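Local coordinates for protein acetylxylan esterase (Geobacillus stearothermophilus, PDB 5BN1) that cleaves acetyl side groups from the xylose units of xylan and xylo-oligosaccharides, working as a doughnut-shaped octameric serine esterase of the GDSL family, at residues S5-L10 with K81-S86; E112-L117 with G155-Q160; I132-F137 with V170-A175. The protein carries 1 engineered substitution. All coordinates share one frame; numbering follows the deposited sequence.

Overall arrangement
From the N terminus, the chain runs through strand 8-13, and contact 1 sets the start of this strand beside strand 84-88, closing a loop of 70 residues. Contacts 2 and 3 both come after contact 1 has closed, and their segments alternate, so they cross. Contact 2 packs helix 110-124 against helix 146-165, closing a loop of 37 residues; contact 3 joins the end of strand 130-134 to strand 168-170 and the helix after it, closing one of 32. Contacts 1 and 3 share one parallel sheet, where Ile-132 N meets Val-85 O at 2.8 Å. Val-158 of contact 2 rests on Leu-133 and Pro-136, tying the helical layer to that sheet.

Contact 1. Residues S5-L10 with K81-S86; sequences SGEKLL and KPDWVS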
ATOM      1  N   SER A   5     -20.043  29.412 -26.007  1.00 28.36           N
ATOM      2  CA  SER A   5     -20.132  29.498 -24.598  1.00 25.40           C
ATOM      3  C   SER A   5     -21.373  28.959 -24.005  1.00 23.41           C
ATOM      4  O   SER A   5     -22.442  29.123 -24.539  1.00 31.61           O
ATOM      5  CB  SER A   5     -19.903  31.021 -24.260  1.00 31.09           C
ATOM      6  OG  SER A   5     -19.228  31.167 -23.085  1.00 35.59           O
ATOM      7  N   GLY A   6     -21.291  28.317 -22.878  1.00 27.54           N
ATOM      8  CA  GLY A   6     -22.414  27.782 -22.212  1.00 31.48           C
ATOM      9  C   GLY A   6     -22.796  26.409 -22.737  1.00 25.14           C
ATOM     10  O   GLY A   6     -23.676  25.775 -22.117  1.00 34.04           O
ATOM     11  N   GLU A   7     -22.046  25.950 -23.736  1.00 24.11           N
ATOM     12  CA  GLU A   7     -22.390  24.594 -24.336  1.00 22.66           C
ATOM     13  C   GLU A   7     -21.579  23.484 -23.706  1.00 22.18           C
ATOM     14  O   GLU A   7     -20.527  23.766 -23.128  1.00 21.34           O
ATOM     15  CB  GLU A   7     -22.133  24.514 -25.745  1.00 20.86           C
ATOM     16  CG  GLU A   7     -23.133  25.333 -26.593  1.00 26.50           C
ATOM     17  CD  GLU A   7     -22.725  25.553 -27.996  1.00 26.27           C
ATOM     18  OE1 GLU A   7     -23.412  26.467 -28.482  1.00 42.33           O
ATOM     19  OE2 GLU A   7     -21.736  25.122 -28.723  1.00 32.02           O
ATOM     20  N   LYS A   8     -22.188  22.307 -23.619  1.00 20.57           N
ATOM     21  CA  LYS A   8     -21.590  21.131 -23.012  1.00 19.68           C
ATOM     22  C   LYS A   8     -21.048  20.249 -24.131  1.00 22.84           C
ATOM     23  O   LYS A   8     -21.726  19.816 -25.042  1.00 19.16           O
ATOM     24  CB  LYS A   8     -22.526  20.341 -22.178  1.00 20.23           C
ATOM     25  CG  LYS A   8     -21.942  19.084 -21.619  1.00 24.66           C
ATOM     26  CD  LYS A   8     -22.928  18.191 -20.882  1.00 29.81           C
ATOM     27  CE  LYS A   8     -23.101  18.438 -19.470  1.00 29.13           C
ATOM     28  NZ  LYS A   8     -23.925  17.475 -18.731  1.00 27.86           N
ATOM     29  N   LEU A   9     -19.735  19.947 -24.063  1.00 18.51           N
ATOM     30  CA  LEU A   9     -19.023  19.132 -25.031  1.00 17.23           C
ATOM     31  C   LEU A   9     -18.642  17.873 -24.319  1.00 18.10           C
ATOM     32  O   LEU A   9     -17.969  17.915 -23.271  1.00 16.54           O
ATOM     33  CB  LEU A   9     -17.781  19.855 -25.535  1.00 17.04           C
ATOM     34  CG  LEU A   9     -16.680  19.030 -26.238  1.00 17.17           C
ATOM     35  CD1 LEU A   9     -17.215  18.305 -27.476  1.00 17.20           C
ATOM     36  CD2 LEU A   9     -15.609  19.985 -26.664  1.00 20.03           C
ATOM     37  N   LEU A  10     -19.086  16.717 -24.816  1.00 15.92           N
ATOM     38  CA  LEU A  10     -18.909  15.456 -24.201  1.00 15.59           C
ATOM     39  C   LEU A  10     -18.073  14.634 -25.131  1.00 15.77           C
ATOM     40  O   LEU A  10     -18.371  14.450 -26.305  1.00 15.64           O
ATOM     41  CB  LEU A  10     -20.225  14.734 -23.908  1.00 17.28           C
ATOM     42  CG  LEU A  10     -20.209  13.391 -23.254  1.00 18.89           C
ATOM     43  CD1 LEU A  10     -21.517  13.202 -22.491  1.00 21.98           C
ATOM     44  CD2 LEU A  10     -20.133  12.254 -24.249  1.00 18.24           C
ATOM     45  N   LYS A  81     -27.298  15.049 -21.513  1.00 22.39           N
ATOM     46  CA  LYS A  81     -27.761  16.175 -22.291  1.00 23.83           C
ATOM     47  C   LYS A  81     -26.702  17.049 -22.840  1.00 24.33           C
ATOM     48  O   LYS A  81     -26.688  18.255 -22.670  1.00 24.36           O
ATOM     49  CB  LYS A  81     -28.707  17.017 -21.402  1.00 28.87           C
ATOM     50  CG  LYS A  81     -29.814  16.210 -20.743  1.00 33.96           C
ATOM     51  CD  LYS A  81     -30.763  15.621 -21.802  1.00 42.17           C
ATOM     52  CE  LYS A  81     -31.996  14.922 -21.200  1.00 49.55           C
ATOM     53  NZ  LYS A  81     -32.687  15.973 -20.398  1.00 59.32           N
ATOM     54  N   PRO A  82     -25.744  16.480 -23.563  1.00 20.03           N
ATOM     55  CA  PRO A  82     -24.815  17.312 -24.198  1.00 18.75           C
ATOM     56  C   PRO A  82     -25.223  18.120 -25.341  1.00 22.51           C
ATOM     57  O   PRO A  82     -26.183  17.803 -26.057  1.00 23.30           O
ATOM     58  CB  PRO A  82     -23.745  16.275 -24.693  1.00 21.29           C
ATOM     59  CG  PRO A  82     -24.636  15.061 -25.025  1.00 20.19           C
ATOM     60  CD  PRO A  82     -25.632  15.044 -23.956  1.00 21.86           C
ATOM     61  N   ASP A  83     -24.512  19.180 -25.617  1.00 20.44           N
ATOM     62  CA  ASP A  83     -24.687  19.956 -26.829  1.00 20.43           C
ATOM     63  C   ASP A  83     -23.894  19.518 -28.015  1.00 19.13           C
ATOM     64  O   ASP A  83     -24.292  19.442 -29.128  1.00 20.50           O
ATOM     65  CB  ASP A  83     -24.402  21.424 -26.565  1.00 22.97           C
ATOM     66  CG  ASP A  83     -25.293  21.985 -25.505  1.00 25.13           C
ATOM     67  OD1 ASP A  83     -26.599  22.014 -25.799  1.00 27.56           O
ATOM     68  OD2 ASP A  83     -24.918  22.308 -24.359  1.00 24.54           O
ATOM     69  N   TRP A  84     -22.648  18.980 -27.728  1.00 18.37           N
ATOM     70  CA  TRP A  84     -21.799  18.465 -28.710  1.00 16.57           C
ATOM     71  C   TRP A  84     -21.221  17.126 -28.190  1.00 16.68           C
ATOM     72  O   TRP A  84     -20.950  16.992 -26.989  1.00 17.65           O
ATOM     73  CB  TRP A  84     -20.613  19.360 -28.982  1.00 18.82           C
ATOM     74  CG  TRP A  84     -20.919  20.569 -29.686  1.00 19.16           C
ATOM     75  CD1 TRP A  84     -21.398  21.708 -29.141  1.00 26.40           C
ATOM     76  CD2 TRP A  84     -20.816  20.770 -31.111  1.00 20.02           C
ATOM     77  NE1 TRP A  84     -21.623  22.616 -30.180  1.00 24.42           N
ATOM     78  CE2 TRP A  84     -21.279  22.064 -31.372  1.00 28.01           C
ATOM     79  CE3 TRP A  84     -20.451  19.952 -32.174  1.00 22.58           C
ATOM     80  CZ2 TRP A  84     -21.347  22.569 -32.647  1.00 26.30           C
ATOM     81  CZ3 TRP A  84     -20.465  20.488 -33.452  1.00 25.58           C
ATOM     82  CH2 TRP A  84     -20.906  21.778 -33.659  1.00 26.68           C
ATOM     83  N   VAL A  85     -21.234  16.136 -29.086  1.00 16.61           N
ATOM     84  CA  VAL A  85     -20.680  14.819 -28.772  1.00 15.65           C
ATOM     85  C   VAL A  85     -19.580  14.497 -29.740  1.00 14.93           C
ATOM     86  O   VAL A  85     -19.685  14.467 -30.947  1.00 16.32           O
ATOM     87  CB  VAL A  85     -21.743  13.676 -28.820  1.00 16.66           C
ATOM     88  CG1 VAL A  85     -21.136  12.292 -28.495  1.00 18.13           C
ATOM     89  CG2 VAL A  85     -22.826  13.935 -27.849  1.00 16.87           C
ATOM     90  N   SER A  86     -18.377  14.236 -29.174  1.00 13.97           N
ATOM     91  CA  SER A  86     -17.167  13.825 -29.878  1.00 13.73           C
ATOM     92  C   SER A  86     -16.948  12.311 -29.623  1.00 14.04           C
ATOM     93  O   SER A  86     -16.991  11.850 -28.488  1.00 15.10           O
ATOM     94  CB  SER A  86     -15.882  14.553 -29.424  1.00 13.63           C
ATOM     95  OG  SER A  86     -14.780  14.146 -30.131  1.00 16.41           O
TER
HETATM   96  O   HOH W   1     -26.293  19.379 -19.803  1.00 38.88           O
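Glu-7 and Trp-84 meet because both first torsions set CG anti to the carbonyl carbon (chi1 -72° in each), and beyond CG the glutamate chain runs out extended to the rim of the indole. The two segments open adjacent parallel strands of the SGNH-hydrolase sheet, an example of how a flavodoxin-like alpha/beta/alpha fold pairs its central strands. Trp-84 NE1 donates to Glu-7 OE2 at 2.9 Å, a bent bond with 137° at the hydrogen; the donor stands above the carboxylate plane. The same OE2 also accepts from Gly-4 N, so two N-H groups grip one oxygen.

Asp-83 lies across the glutamate chain at about a right angle. Its OD2 takes Lys-8 N at 2.8 Å on the anti lone pair, nearly straight at 167°, while OD1 forms a salt bridge with Lys-129. That second partner would offset part of the repulsion expected between two nearby carboxylates. Lys-8 O is shared by two donors, Trp-84 N and Asp-83 N; the pairing then passes to Leu-10, whose N reaches Trp-84 O and whose O accepts from Ser-86 N.

Apolar groups cover both faces of the sheet. On the face bearing Leu-9 and Trp-84, Leu-9 CD1 touches Trp-84 CB at 3.9 Å. On the other face Leu-10 CB meets Pro-82 CB, also at 3.9 Å. The Lys-8 chain bends at chi3; NZ bonds to Gln-80 O and more weakly, at 3.2 Å, to a water that donates to Lys-81 O.

Contact 2. Residues E112-L117 with G155-Q160; sequences EYEATL and GRVVKQ. With IMD (imidazole), chain F.
Apolar packing carries most of the contact between Tyr-113, Glu-114 and Leu-117 on one helix and Val-157 and Val-158 on the other. Val-158 CG2 sits at the edge of the Tyr-113 ring, near its plane and close to OH (3.2 Å), and also touches Leu-117 CD2 at 3.9 Å. Val-157 CG1 approaches the same ring obliquely, 4.0 Å from Tyr-113 CE2, and reaches the aliphatic part of Glu-114, with 3.8 Å to CG. Tyr-113 CB points toward the other helix, and CG stands anti to the backbone N (chi1 -177°).

The helices run nearly parallel, their segment axes 10.2 Å apart at an angle of 25°, as consecutive crossover helices on one side of the alpha/beta/alpha sandwich do. Pro-136, after the strand between them, touches both Tyr-113 and Val-158.

Among polar contacts, Tyr-113 OH is hydrogen-bonded to Ile-89 O, which anchors the ring's tip beyond strand 84-88. Glu-112 O accepts from both N and OG1 of Thr-116, which arrive from opposite faces of its carbonyl plane. Glu-114 bends at chi2 (-88°), and its OE2 accepts a weak bond from N3 of an imidazole, probably from the crystallisation liquor, at 2.6 Å.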
ATOM      1  N   GLU A 112     -20.648  -4.834 -38.151  1.00 11.83           N
ATOM      2  CA  GLU A 112     -21.107  -4.410 -36.863  1.00 12.70           C
ATOM      3  C   GLU A 112     -20.656  -2.976 -36.560  1.00 12.85           C
ATOM      4  O   GLU A 112     -21.448  -2.236 -36.059  1.00 12.45           O
ATOM      5  CB  GLU A 112     -20.662  -5.367 -35.751  1.00 13.64           C
ATOM      6  CG  GLU A 112     -21.206  -5.021 -34.432  1.00 13.17           C
ATOM      7  CD  GLU A 112     -20.803  -5.941 -33.256  1.00 15.19           C
ATOM      8  OE1 GLU A 112     -20.048  -6.896 -33.493  1.00 17.36           O
ATOM      9  OE2 GLU A 112     -21.213  -5.625 -32.142  1.00 17.06           O
ATOM     10  N   TYR A 113     -19.448  -2.676 -36.916  1.00 12.63           N
ATOM     11  CA  TYR A 113     -18.916  -1.323 -36.671  1.00 12.28           C
ATOM     12  C   TYR A 113     -19.716  -0.232 -37.398  1.00 12.93           C
ATOM     13  O   TYR A 113     -20.196   0.698 -36.729  1.00 13.34           O
ATOM     14  CB  TYR A 113     -17.443  -1.278 -37.033  1.00 12.13           C
ATOM     15  CG  TYR A 113     -16.788   0.040 -36.758  1.00 12.73           C
ATOM     16  CD1 TYR A 113     -16.351   0.348 -35.495  1.00 13.13           C
ATOM     17  CD2 TYR A 113     -16.546   0.899 -37.791  1.00 13.53           C
ATOM     18  CE1 TYR A 113     -15.737   1.539 -35.233  1.00 12.28           C
ATOM     19  CE2 TYR A 113     -15.871   2.139 -37.577  1.00 13.77           C
ATOM     20  CZ  TYR A 113     -15.485   2.414 -36.254  1.00 13.24           C
ATOM     21  OH  TYR A 113     -14.838   3.631 -36.081  1.00 14.07           O
ATOM     22  N   GLU A 114     -19.874  -0.446 -38.671  1.00 11.66           N
ATOM     23  CA  GLU A 114     -20.606   0.545 -39.463  1.00 12.93           C
ATOM     24  C   GLU A 114     -22.013   0.649 -38.974  1.00 13.49           C
ATOM     25  O   GLU A 114     -22.574   1.754 -38.840  1.00 13.23           O
ATOM     26  CB  GLU A 114     -20.545   0.227 -40.978  1.00 13.04           C
ATOM     27  CG  GLU A 114     -21.147   1.310 -41.893  1.00 15.17           C
ATOM     28  CD  GLU A 114     -22.633   1.176 -42.163  1.00 15.57           C
ATOM     29  OE1 GLU A 114     -23.293   0.233 -41.734  1.00 15.11           O
ATOM     30  OE2 GLU A 114     -23.098   2.197 -42.811  1.00 17.54           O
ATOM     31  N   ALA A 115     -22.712  -0.481 -38.783  1.00 11.75           N
ATOM     32  CA  ALA A 115     -24.106  -0.328 -38.401  1.00 13.09           C
ATOM     33  C   ALA A 115     -24.347   0.243 -37.093  1.00 13.70           C
ATOM     34  O   ALA A 115     -25.249   1.075 -36.906  1.00 15.46           O
ATOM     35  CB  ALA A 115     -24.743  -1.686 -38.430  1.00 15.40           C
ATOM     36  N   THR A 116     -23.457  -0.080 -36.086  1.00 13.53           N
ATOM     37  CA  THR A 116     -23.645   0.413 -34.763  1.00 12.59           C
ATOM     38  C   THR A 116     -23.243   1.934 -34.706  1.00 12.68           C
ATOM     39  O   THR A 116     -23.987   2.713 -34.135  1.00 14.53           O
ATOM     40  CB  THR A 116     -22.803  -0.404 -33.757  1.00 12.72           C
ATOM     41  OG1 THR A 116     -23.163  -1.808 -33.831  1.00 15.81           O
ATOM     42  CG2 THR A 116     -22.987   0.086 -32.347  1.00 13.69           C
ATOM     43  N   LEU A 117     -22.139   2.292 -35.314  1.00 13.04           N
ATOM     44  CA  LEU A 117     -21.685   3.677 -35.249  1.00 13.25           C
ATOM     45  C   LEU A 117     -22.742   4.563 -35.928  1.00 15.49           C
ATOM     46  O   LEU A 117     -23.107   5.598 -35.400  1.00 16.14           O
ATOM     47  CB  LEU A 117     -20.338   3.867 -35.874  1.00 14.69           C
ATOM     48  CG  LEU A 117     -19.744   5.310 -35.800  1.00 15.60           C
ATOM     49  CD1 LEU A 117     -19.678   5.828 -34.371  1.00 16.90           C
ATOM     50  CD2 LEU A 117     -18.397   5.340 -36.456  1.00 17.53           C
ATOM     51  N   GLY A 155     -11.575   3.852 -40.646  1.00 12.67           N
ATOM     52  CA  GLY A 155     -11.573   5.289 -40.793  1.00 13.32           C
ATOM     53  C   GLY A 155     -12.445   5.769 -42.007  1.00 13.88           C
ATOM     54  O   GLY A 155     -12.990   6.824 -41.869  1.00 14.46           O
ATOM     55  N   ARG A 156     -12.380   5.021 -43.082  1.00 15.17           N
ATOM     56  CA  ARG A 156     -13.257   5.327 -44.288  1.00 14.88           C
ATOM     57  C   ARG A 156     -14.683   5.294 -43.862  1.00 15.71           C
ATOM     58  O   ARG A 156     -15.518   6.173 -44.255  1.00 15.68           O
ATOM     59  CB  ARG A 156     -12.976   4.419 -45.435  1.00 15.36           C
ATOM     60  CG  ARG A 156     -11.702   4.602 -46.087  1.00 16.52           C
ATOM     61  CD  ARG A 156     -11.603   4.022 -47.483  1.00 17.91           C
ATOM     62  NE  ARG A 156     -11.645   2.560 -47.512  1.00 15.75           N
ATOM     63  CZ  ARG A 156     -10.638   1.767 -47.346  1.00 16.31           C
ATOM     64  NH1 ARG A 156      -9.422   2.200 -46.979  1.00 19.02           N
ATOM     65  NH2 ARG A 156     -10.799   0.459 -47.409  1.00 15.65           N
ATOM     66  N   VAL A 157     -15.119   4.327 -43.045  1.00 14.09           N
ATOM     67  CA  VAL A 157     -16.455   4.292 -42.482  1.00 15.74           C
ATOM     68  C   VAL A 157     -16.807   5.505 -41.754  1.00 16.82           C
ATOM     69  O   VAL A 157     -17.859   6.105 -41.870  1.00 16.07           O
ATOM     70  CB  VAL A 157     -16.766   2.997 -41.677  1.00 16.23           C
ATOM     71  CG1 VAL A 157     -17.983   3.169 -40.793  1.00 19.25           C
ATOM     72  CG2 VAL A 157     -16.758   1.745 -42.604  1.00 18.89           C
ATOM     73  N   VAL A 158     -15.922   5.919 -40.811  1.00 14.37           N
ATOM     74  CA  VAL A 158     -16.167   7.109 -40.057  1.00 14.46           C
ATOM     75  C   VAL A 158     -16.430   8.366 -40.959  1.00 13.95           C
ATOM     76  O   VAL A 158     -17.345   9.135 -40.628  1.00 16.20           O
ATOM     77  CB  VAL A 158     -14.998   7.288 -39.052  1.00 14.22           C
ATOM     78  CG1 VAL A 158     -15.210   8.587 -38.287  1.00 15.04           C
ATOM     79  CG2 VAL A 158     -14.966   6.116 -38.036  1.00 15.13           C
ATOM     80  N   LYS A 159     -15.574   8.538 -41.906  1.00 15.46           N
ATOM     81  CA  LYS A 159     -15.508   9.694 -42.859  1.00 14.78           C
ATOM     82  C   LYS A 159     -16.884   9.712 -43.605  1.00 16.58           C
ATOM     83  O   LYS A 159     -17.565  10.758 -43.621  1.00 18.52           O
ATOM     84  CB  LYS A 159     -14.385   9.615 -43.751  1.00 17.24           C
ATOM     85  CG  LYS A 159     -14.293  10.889 -44.666  1.00 20.69           C
ATOM     86  CD  LYS A 159     -12.980  10.982 -45.353  1.00 24.61           C
ATOM     87  CE  LYS A 159     -12.792  12.430 -45.942  1.00 32.98           C
ATOM     88  NZ  LYS A 159     -11.511  12.412 -46.622  1.00 33.98           N
ATOM     89  N   GLN A 160     -17.292   8.530 -43.990  1.00 19.82           N
ATOM     90  CA  GLN A 160     -18.571   8.476 -44.765  1.00 21.14           C
ATOM     91  C   GLN A 160     -19.780   8.661 -43.925  1.00 21.63           C
ATOM     92  O   GLN A 160     -20.737   9.414 -44.389  1.00 26.08           O
ATOM     93  CB  GLN A 160     -18.506   7.218 -45.605  1.00 20.73           C
ATOM     94  CG  GLN A 160     -17.428   7.113 -46.696  1.00 22.70           C
ATOM     95  CD  GLN A 160     -16.968   8.247 -47.832  1.00 40.64           C
ATOM     96  OE1 GLN A 160     -17.239   9.480 -47.744  1.00 38.69           O
ATOM     97  NE2 GLN A 160     -16.092   7.785 -48.830  1.00 41.47           N
TER
HETATM   98  N1  IMD F 304     -21.679   5.168 -45.756  1.00 27.80           N
HETATM   99  C2  IMD F 304     -22.254   4.626 -44.540  1.00 23.82           C
HETATM  100  N3  IMD F 304     -21.600   3.543 -44.424  1.00 25.64           N
HETATM  101  C4  IMD F 304     -20.943   3.141 -45.574  1.00 35.00           C
HETATM  102  C5  IMD F 304     -20.872   4.260 -46.436  1.00 34.78           C

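Contact 3. Residues I132-F137 with V170-A175; sequences ILMTPF and VDTQAA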
ATOM      1  N   ILE A 132     -18.972  15.388 -33.455  1.00 14.66           N
ATOM      2  CA  ILE A 132     -17.711  15.355 -34.050  1.00 14.48           C
ATOM      3  C   ILE A 132     -17.187  13.902 -34.106  1.00 15.51           C
ATOM      4  O   ILE A 132     -17.175  13.264 -33.083  1.00 17.02           O
ATOM      5  CB  ILE A 132     -16.608  16.137 -33.218  1.00 15.95           C
ATOM      6  CG1 ILE A 132     -17.104  17.578 -32.957  1.00 18.68           C
ATOM      7  CG2 ILE A 132     -15.316  16.183 -33.985  1.00 17.41           C
ATOM      8  CD1 ILE A 132     -17.294  17.976 -31.552  1.00 23.27           C
ATOM      9  N   LEU A 133     -17.000  13.373 -35.308  1.00 14.43           N
ATOM     10  CA  LEU A 133     -16.536  12.014 -35.489  1.00 15.07           C
ATOM     11  C   LEU A 133     -15.079  12.103 -35.767  1.00 13.62           C
ATOM     12  O   LEU A 133     -14.558  12.569 -36.741  1.00 14.79           O
ATOM     13  CB  LEU A 133     -17.270  11.378 -36.730  1.00 15.75           C
ATOM     14  CG  LEU A 133     -18.668  11.050 -36.308  1.00 16.70           C
ATOM     15  CD1 LEU A 133     -19.428  10.650 -37.585  1.00 18.81           C
ATOM     16  CD2 LEU A 133     -18.765   9.870 -35.415  1.00 24.47           C
ATOM     17  N   MET A 134     -14.317  11.447 -34.816  1.00 14.41           N
ATOM     18  CA  MET A 134     -12.913  11.292 -35.026  1.00 15.05           C
ATOM     19  C   MET A 134     -12.583   9.885 -35.426  1.00 12.27           C
ATOM     20  O   MET A 134     -13.082   8.944 -34.877  1.00 14.20           O
ATOM     21  CB  MET A 134     -12.191  11.520 -33.665  1.00 14.69           C
ATOM     22  CG  MET A 134     -12.480  12.841 -33.011  1.00 14.62           C
ATOM     23  SD  MET A 134     -11.684  13.119 -31.308  1.00 17.15           S
ATOM     24  CE  MET A 134      -9.989  13.179 -31.845  1.00 20.02           C
ATOM     25  N   THR A 135     -11.741   9.740 -36.393  1.00 11.92           N
ATOM     26  CA  THR A 135     -11.348   8.393 -36.878  1.00 11.61           C
ATOM     27  C   THR A 135     -10.540   7.695 -35.772  1.00 11.90           C
ATOM     28  O   THR A 135      -9.880   8.408 -34.980  1.00 11.70           O
ATOM     29  CB  THR A 135     -10.481   8.347 -38.136  1.00 13.29           C
ATOM     30  OG1 THR A 135      -9.223   9.059 -37.976  1.00 13.32           O
ATOM     31  CG2 THR A 135     -11.203   9.086 -39.294  1.00 14.17           C
ATOM     32  N   PRO A 136     -10.645   6.402 -35.660  1.00 12.06           N
ATOM     33  CA  PRO A 136      -9.531   5.674 -34.999  1.00 11.74           C
ATOM     34  C   PRO A 136      -8.257   5.938 -35.764  1.00 12.09           C
ATOM     35  O   PRO A 136      -8.137   6.523 -36.865  1.00 11.40           O
ATOM     36  CB  PRO A 136     -10.057   4.258 -35.017  1.00 11.97           C
ATOM     37  CG  PRO A 136     -10.703   4.115 -36.412  1.00 12.34           C
ATOM     38  CD  PRO A 136     -11.462   5.404 -36.461  1.00 12.41           C
ATOM     39  N   PHE A 137      -7.134   5.385 -35.235  1.00 11.99           N
ATOM     40  CA  PHE A 137      -5.857   5.530 -35.841  1.00 11.33           C
ATOM     41  C   PHE A 137      -4.948   4.357 -35.386  1.00 10.85           C
ATOM     42  O   PHE A 137      -5.269   3.680 -34.409  1.00 11.08           O
ATOM     43  CB  PHE A 137      -5.159   6.887 -35.405  1.00 10.62           C
ATOM     44  CG  PHE A 137      -4.913   7.039 -33.934  1.00 10.74           C
ATOM     45  CD1 PHE A 137      -3.776   6.452 -33.417  1.00 12.87           C
ATOM     46  CD2 PHE A 137      -5.802   7.671 -33.101  1.00 11.67           C
ATOM     47  CE1 PHE A 137      -3.574   6.508 -32.023  1.00 11.94           C
ATOM     48  CE2 PHE A 137      -5.625   7.730 -31.758  1.00 12.04           C
ATOM     49  CZ  PHE A 137      -4.530   7.118 -31.211  1.00 11.50           C
ATOM     50  N   VAL A 170     -12.704  14.520 -37.825  1.00 16.39           N
ATOM     51  CA  VAL A 170     -11.301  14.634 -37.639  1.00 16.22           C
ATOM     52  C   VAL A 170     -10.603  13.364 -38.106  1.00 15.42           C
ATOM     53  O   VAL A 170     -10.854  12.281 -37.527  1.00 15.55           O
ATOM     54  CB  VAL A 170     -11.020  14.825 -36.105  1.00 15.64           C
ATOM     55  CG1 VAL A 170      -9.495  15.034 -35.896  1.00 14.74           C
ATOM     56  CG2 VAL A 170     -11.828  15.950 -35.533  1.00 17.09           C
ATOM     57  N   ASP A 171      -9.705  13.512 -39.033  1.00 14.07           N
ATOM     58  CA  ASP A 171      -8.908  12.446 -39.572  1.00 14.48           C
ATOM     59  C   ASP A 171      -7.609  12.351 -38.695  1.00 13.81           C
ATOM     60  O   ASP A 171      -6.611  12.974 -38.990  1.00 14.38           O
ATOM     61  CB  ASP A 171      -8.578  12.603 -41.021  1.00 16.36           C
ATOM     62  CG  ASP A 171      -7.942  11.430 -41.607  1.00 16.17           C
ATOM     63  OD1 ASP A 171      -7.438  10.456 -40.867  1.00 14.09           O
ATOM     64  OD2 ASP A 171      -7.906  11.239 -42.889  1.00 20.49           O
ATOM     65  N   THR A 172      -7.708  11.514 -37.664  1.00 12.84           N
ATOM     66  CA  THR A 172      -6.539  11.402 -36.707  1.00 12.32           C
ATOM     67  C   THR A 172      -5.466  10.669 -37.374  1.00 13.26           C
ATOM     68  O   THR A 172      -4.297  10.806 -37.066  1.00 13.48           O
ATOM     69  CB  THR A 172      -7.003  10.751 -35.407  1.00 11.12           C
ATOM     70  OG1 THR A 172      -7.486   9.439 -35.722  1.00 12.73           O
ATOM     71  CG2 THR A 172      -8.026  11.548 -34.703  1.00 12.60           C
ATOM     72  N   GLN A 173      -5.738   9.711 -38.280  1.00 11.79           N
ATOM     73  CA  GLN A 173      -4.696   9.028 -38.997  1.00 10.93           C
ATOM     74  C   GLN A 173      -3.866   9.963 -39.803  1.00 12.80           C
ATOM     75  O   GLN A 173      -2.684   9.853 -39.796  1.00 13.42           O
ATOM     76  CB  GLN A 173      -5.239   7.888 -39.925  1.00 12.71           C
ATOM     77  CG  GLN A 173      -4.161   7.014 -40.458  1.00 12.41           C
ATOM     78  CD  GLN A 173      -3.440   6.228 -39.393  1.00 11.84           C
ATOM     79  OE1 GLN A 173      -2.128   6.279 -39.333  1.00 16.63           O
ATOM     80  NE2 GLN A 173      -4.139   5.546 -38.640  1.00  9.37           N
ATOM     81  N   ALA A 174      -4.504  10.858 -40.569  1.00 13.10           N
ATOM     82  CA  ALA A 174      -3.743  11.779 -41.370  1.00 14.23           C
ATOM     83  C   ALA A 174      -2.866  12.673 -40.476  1.00 13.84           C
ATOM     84  O   ALA A 174      -1.743  12.939 -40.922  1.00 14.73           O
ATOM     85  CB  ALA A 174      -4.700  12.696 -42.109  1.00 16.68           C
ATOM     86  N   ALA A 175      -3.348  12.967 -39.287  1.00 14.48           N
ATOM     87  CA  ALA A 175      -2.562  13.831 -38.336  1.00 13.96           C
ATOM     88  C   ALA A 175      -1.287  13.064 -37.939  1.00 14.09           C
ATOM     89  O   ALA A 175      -0.163  13.598 -37.974  1.00 15.90           O
ATOM     90  CB  ALA A 175      -3.393  14.209 -37.186  1.00 14.22           C
TER
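The side chains of Thr-135 and Thr-172 lie antiparallel alongside each other, and their hydroxyls meet backbone atoms across the contact. Thr-172 OG1 donates to Thr-135 O at 2.7 Å from above the carbonyl plane, while Thr-172 N donates to Thr-135 OG1 at 2.9 Å in a bent bond. Thr-135 OG1 in turn donates a hydrogen bond to Pro-136 O; chi1 of 59° places it between the backbone N and the carbonyl carbon, within reach of both partners. A valine at Thr-135 would probably leave Thr-172 N without its acceptor and Pro-136 O without this donor, loosening the start of the helix.

Around this pair, Thr-172 OG1 lies at the edge of the Phe-137 ring, near its plane and 3.6 Å from CD2. Met-134 CE touches Thr-172 CG2 at 3.8 Å, and its CG runs beside Val-170, whose CG2 meets Ile-132 CG2.

Further out, parallel strand pairing fixes the backbones: Val-170 N bonds to Leu-133 O, and Thr-135 N to Val-170 O at 2.9 Å and 170°. Asp-171 is the N-cap of helix 172-180, its OD1 accepting from Ala-174 N at 3.0 Å. Leu-203 of helix 197-211 covers Phe-137 and Thr-172. Such strand-end loops at the C-terminal edge of a parallel sheet border the active site in SGNH hydrolases, and Phe-137 lies about 8 Å, side chain to side chain, from the inferred charge-relay residues Asp-191 and His-194.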